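Local coordinates for ribosome-binding factor A (Thermus thermophilus, PDB 2DYJ), which assists late maturation of the 30S ribosomal subunit, binding free 30S particles and supporting efficient processing of 16S rRNA, at residues K5-A17 / V33-V47. Numbering follows the deposited sequence.
Sequences KAHLEAQLKRALA and VEAVRLSKDGSVLSV
Leu12 and Leu16 of helix 5-17 rest on Leu45 and Val47 of the central strand, while Glu9 grips the neighbouring edge strand at Leu38; this is the first helix of the KH-type alpha/beta fold laid across its three-stranded sheet. The axis of helix 5-17 passes 8.0 Å from that of strand 33-38, at 135° between their directions. Leu16 and Val47 meet tip to tip, with CD2 of Leu16 tight against CG2 of Val47 at 3.5 Å. One turn earlier Leu12 slants over Leu45, CD1 against CD1 at 3.8 Å, and Leu8 closes the row by laying CD2 on CD2 of Leu38. Leu73 of helix 66-74 and Leu85 of strand 84-89 also pack on Leu16. Along the edge strand, Val36 turns CG2 toward the carbonyl O and CB of Glu9 and CG1 toward Lys13. The Lys13 chain, extended to CD and then bent, runs antiparallel alongside the Val33 side chain, bringing NZ 3.0 Å from Val33 O. Glu9 leaves the helix with CG anti to its carbonyl carbon (chi1 -65°), a course that carries OE2 to the edge strand. Two donors share OE2 from opposite faces of the carboxylate plane, each tilted out of it: Lys5 NZ on the syn side, in a salt bridge within the helix, and Leu38 N on the anti side. With an alanine here the acceptor is gone, which would probably leave the Leu38 N-H without its mate and Lys5 without its counter-charge. The hydrogen bond from Leu38 N to Glu9 OE2 is 2.7 Å long and nearly straight, at 175°.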
# COMPACT_ATOMS: atom_id res chain seq x y z
N LYS A 5 -8.94 1.09 -14.62
CA LYS A 5 -8.69 0.98 -13.19
C LYS A 5 -7.87 -0.26 -12.83
O LYS A 5 -6.85 -0.17 -12.13
CB LYS A 5 -10.04 0.96 -12.46
CG LYS A 5 -10.00 1.08 -10.95
CD LYS A 5 -11.43 1.30 -10.45
CE LYS A 5 -11.55 1.36 -8.95
NZ LYS A 5 -11.75 0.02 -8.31
N ALA A 6 -8.30 -1.42 -13.31
CA ALA A 6 -7.60 -2.66 -13.02
C ALA A 6 -6.12 -2.59 -13.38
O ALA A 6 -5.28 -3.14 -12.66
CB ALA A 6 -8.27 -3.82 -13.76
N HIS A 7 -5.78 -1.93 -14.48
CA HIS A 7 -4.37 -1.83 -14.85
C HIS A 7 -3.57 -0.89 -13.94
O HIS A 7 -2.41 -1.16 -13.63
CB HIS A 7 -4.21 -1.36 -16.30
CG HIS A 7 -2.78 -1.18 -16.71
ND1 HIS A 7 -1.90 -2.23 -16.80
CD2 HIS A 7 -2.06 -0.06 -16.98
CE1 HIS A 7 -0.70 -1.77 -17.10
NE2 HIS A 7 -0.77 -0.46 -17.21
N LEU A 8 -4.18 0.21 -13.52
CA LEU A 8 -3.46 1.12 -12.64
C LEU A 8 -3.27 0.45 -11.28
O LEU A 8 -2.23 0.61 -10.63
CB LEU A 8 -4.23 2.45 -12.48
CG LEU A 8 -3.54 3.45 -11.54
CD1 LEU A 8 -2.21 3.89 -12.14
CD2 LEU A 8 -4.43 4.65 -11.28
N GLU A 9 -4.27 -0.32 -10.85
CA GLU A 9 -4.18 -0.98 -9.56
C GLU A 9 -3.06 -2.00 -9.56
O GLU A 9 -2.36 -2.13 -8.57
CB GLU A 9 -5.52 -1.63 -9.18
CG GLU A 9 -6.61 -0.59 -8.97
CD GLU A 9 -7.96 -1.20 -8.67
OE1 GLU A 9 -8.22 -2.32 -9.14
OE2 GLU A 9 -8.76 -0.54 -7.97
N ALA A 10 -2.87 -2.72 -10.67
CA ALA A 10 -1.79 -3.69 -10.74
C ALA A 10 -0.42 -2.98 -10.64
O ALA A 10 0.49 -3.46 -9.95
CB ALA A 10 -1.88 -4.48 -12.05
N GLN A 11 -0.27 -1.85 -11.32
CA GLN A 11 0.99 -1.11 -11.25
C GLN A 11 1.25 -0.61 -9.82
O GLN A 11 2.37 -0.69 -9.32
CB GLN A 11 0.99 0.09 -12.21
CG GLN A 11 0.84 -0.25 -13.68
CD GLN A 11 0.97 0.97 -14.59
OE1 GLN A 11 0.98 0.86 -15.82
NE2 GLN A 11 1.07 2.15 -13.98
N LEU A 12 0.22 -0.05 -9.19
CA LEU A 12 0.34 0.47 -7.83
C LEU A 12 0.67 -0.64 -6.84
O LEU A 12 1.46 -0.43 -5.91
CB LEU A 12 -0.96 1.18 -7.41
CG LEU A 12 -1.25 2.53 -8.08
CD1 LEU A 12 -2.69 3.00 -7.79
CD2 LEU A 12 -0.26 3.56 -7.58
N LYS A 13 0.06 -1.81 -7.01
CA LYS A 13 0.29 -2.94 -6.13
C LYS A 13 1.74 -3.42 -6.19
O LYS A 13 2.39 -3.64 -5.16
CB LYS A 13 -0.63 -4.10 -6.50
CG LYS A 13 -0.39 -5.37 -5.68
CD LYS A 13 -1.43 -6.43 -6.03
CE LYS A 13 -0.80 -7.80 -6.21
NZ LYS A 13 -0.21 -8.32 -4.96
N ARG A 14 2.24 -3.61 -7.40
CA ARG A 14 3.61 -4.07 -7.54
C ARG A 14 4.56 -2.98 -7.03
O ARG A 14 5.55 -3.28 -6.36
CB ARG A 14 3.92 -4.42 -9.00
CG ARG A 14 5.35 -4.89 -9.22
CD ARG A 14 5.58 -5.43 -10.63
NE ARG A 14 6.25 -6.73 -10.60
CZ ARG A 14 5.63 -7.89 -10.39
NH1 ARG A 14 4.31 -7.93 -10.20
NH2 ARG A 14 6.32 -9.02 -10.35
N ALA A 15 4.24 -1.72 -7.29
CA ALA A 15 5.09 -0.62 -6.84
C ALA A 15 5.14 -0.49 -5.31
O ALA A 15 6.21 -0.32 -4.72
CB ALA A 15 4.61 0.71 -7.45
N LEU A 16 3.98 -0.57 -4.68
CA LEU A 16 3.90 -0.44 -3.24
C LEU A 16 4.51 -1.65 -2.53
O LEU A 16 5.15 -1.52 -1.49
CB LEU A 16 2.43 -0.24 -2.83
CG LEU A 16 2.14 0.46 -1.51
CD1 LEU A 16 2.97 1.72 -1.38
CD2 LEU A 16 0.65 0.79 -1.43
N ALA A 17 4.32 -2.84 -3.10
CA ALA A 17 4.90 -4.03 -2.49
C ALA A 17 6.42 -3.85 -2.43
O ALA A 17 7.06 -4.24 -1.46
CB ALA A 17 4.53 -5.28 -3.30
N VAL A 33 1.73 -7.74 0.27
CA VAL A 33 0.56 -7.01 -0.17
C VAL A 33 -0.31 -7.98 -0.97
O VAL A 33 0.12 -8.50 -1.99
CB VAL A 33 0.97 -5.82 -1.04
CG1 VAL A 33 -0.28 -5.12 -1.56
CG2 VAL A 33 1.83 -4.86 -0.21
N GLU A 34 -1.52 -8.22 -0.50
CA GLU A 34 -2.40 -9.16 -1.19
C GLU A 34 -3.19 -8.51 -2.31
O GLU A 34 -3.51 -9.15 -3.31
CB GLU A 34 -3.37 -9.82 -0.21
CG GLU A 34 -4.38 -10.74 -0.92
CD GLU A 34 -5.75 -10.72 -0.28
OE1 GLU A 34 -6.71 -11.20 -0.92
OE2 GLU A 34 -5.86 -10.24 0.87
N ALA A 35 -3.53 -7.24 -2.15
CA ALA A 35 -4.32 -6.57 -3.18
C ALA A 35 -4.47 -5.10 -2.85
O ALA A 35 -4.15 -4.67 -1.75
CB ALA A 35 -5.69 -7.23 -3.26
N VAL A 36 -4.92 -4.32 -3.83
CA VAL A 36 -5.18 -2.90 -3.63
C VAL A 36 -6.44 -2.60 -4.42
O VAL A 36 -6.76 -3.30 -5.38
CB VAL A 36 -4.03 -1.98 -4.14
CG1 VAL A 36 -2.72 -2.40 -3.48
CG2 VAL A 36 -3.92 -2.05 -5.67
N ARG A 37 -7.17 -1.58 -3.99
CA ARG A 37 -8.39 -1.18 -4.67
C ARG A 37 -8.43 0.33 -4.61
O ARG A 37 -8.35 0.91 -3.53
CB ARG A 37 -9.61 -1.79 -3.97
CG ARG A 37 -10.94 -1.41 -4.60
CD ARG A 37 -12.08 -1.80 -3.68
NE ARG A 37 -11.94 -1.15 -2.38
CZ ARG A 37 -12.73 -1.38 -1.33
NH1 ARG A 37 -13.72 -2.26 -1.42
NH2 ARG A 37 -12.52 -0.73 -0.19
N LEU A 38 -8.54 0.97 -5.77
CA LEU A 38 -8.57 2.43 -5.83
C LEU A 38 -10.01 2.92 -5.77
O LEU A 38 -10.91 2.27 -6.31
CB LEU A 38 -7.92 2.89 -7.14
CG LEU A 38 -7.38 4.32 -7.29
CD1 LEU A 38 -6.36 4.61 -6.21
CD2 LEU A 38 -6.75 4.47 -8.67
N SER A 39 -10.25 4.04 -5.09
CA SER A 39 -11.59 4.60 -5.01
C SER A 39 -12.02 5.07 -6.40
O SER A 39 -11.18 5.33 -7.28
CB SER A 39 -11.64 5.78 -4.00
OG SER A 39 -10.72 6.81 -4.33
N LYS A 40 -13.33 5.18 -6.61
CA LYS A 40 -13.90 5.59 -7.90
C LYS A 40 -13.17 6.76 -8.57
O LYS A 40 -12.92 6.73 -9.77
CB LYS A 40 -15.37 5.98 -7.72
CG LYS A 40 -16.22 4.93 -7.02
CD LYS A 40 -17.58 5.52 -6.63
CE LYS A 40 -18.42 4.52 -5.85
NZ LYS A 40 -19.69 5.13 -5.35
N ASP A 41 -12.84 7.77 -7.78
CA ASP A 41 -12.18 8.96 -8.31
C ASP A 41 -10.67 8.98 -8.16
O ASP A 41 -10.03 10.00 -8.43
CB ASP A 41 -12.78 10.19 -7.61
CG ASP A 41 -12.49 10.21 -6.11
OD1 ASP A 41 -12.25 9.13 -5.50
OD2 ASP A 41 -12.51 11.31 -5.53
N GLY A 42 -10.11 7.86 -7.72
CA GLY A 42 -8.67 7.77 -7.54
C GLY A 42 -8.10 8.50 -6.33
O GLY A 42 -6.89 8.60 -6.20
N SER A 43 -8.96 9.00 -5.45
CA SER A 43 -8.49 9.74 -4.27
C SER A 43 -7.80 8.90 -3.21
O SER A 43 -6.88 9.38 -2.55
CB SER A 43 -9.65 10.46 -3.58
OG SER A 43 -10.15 11.46 -4.44
N VAL A 44 -8.25 7.67 -3.04
CA VAL A 44 -7.68 6.79 -2.02
C VAL A 44 -7.45 5.38 -2.54
O VAL A 44 -8.27 4.83 -3.26
CB VAL A 44 -8.63 6.69 -0.80
CG1 VAL A 44 -8.06 5.70 0.24
CG2 VAL A 44 -8.84 8.06 -0.19
N LEU A 45 -6.32 4.80 -2.13
CA LEU A 45 -5.99 3.43 -2.51
C LEU A 45 -6.04 2.62 -1.22
O LEU A 45 -5.35 2.93 -0.24
CB LEU A 45 -4.57 3.36 -3.10
CG LEU A 45 -4.14 1.97 -3.59
CD1 LEU A 45 -4.86 1.68 -4.91
CD2 LEU A 45 -2.64 1.89 -3.79
N SER A 46 -6.91 1.61 -1.21
CA SER A 46 -7.02 0.71 -0.06
C SER A 46 -6.00 -0.37 -0.36
O SER A 46 -6.02 -0.95 -1.45
CB SER A 46 -8.42 0.11 0.04
OG SER A 46 -9.36 1.12 0.36
N VAL A 47 -5.13 -0.65 0.61
CA VAL A 47 -4.05 -1.62 0.46
C VAL A 47 -4.26 -2.73 1.46
O VAL A 47 -4.24 -2.49 2.66
CB VAL A 47 -2.69 -0.92 0.74
CG1 VAL A 47 -1.54 -1.89 0.48
CG2 VAL A 47 -2.55 0.35 -0.13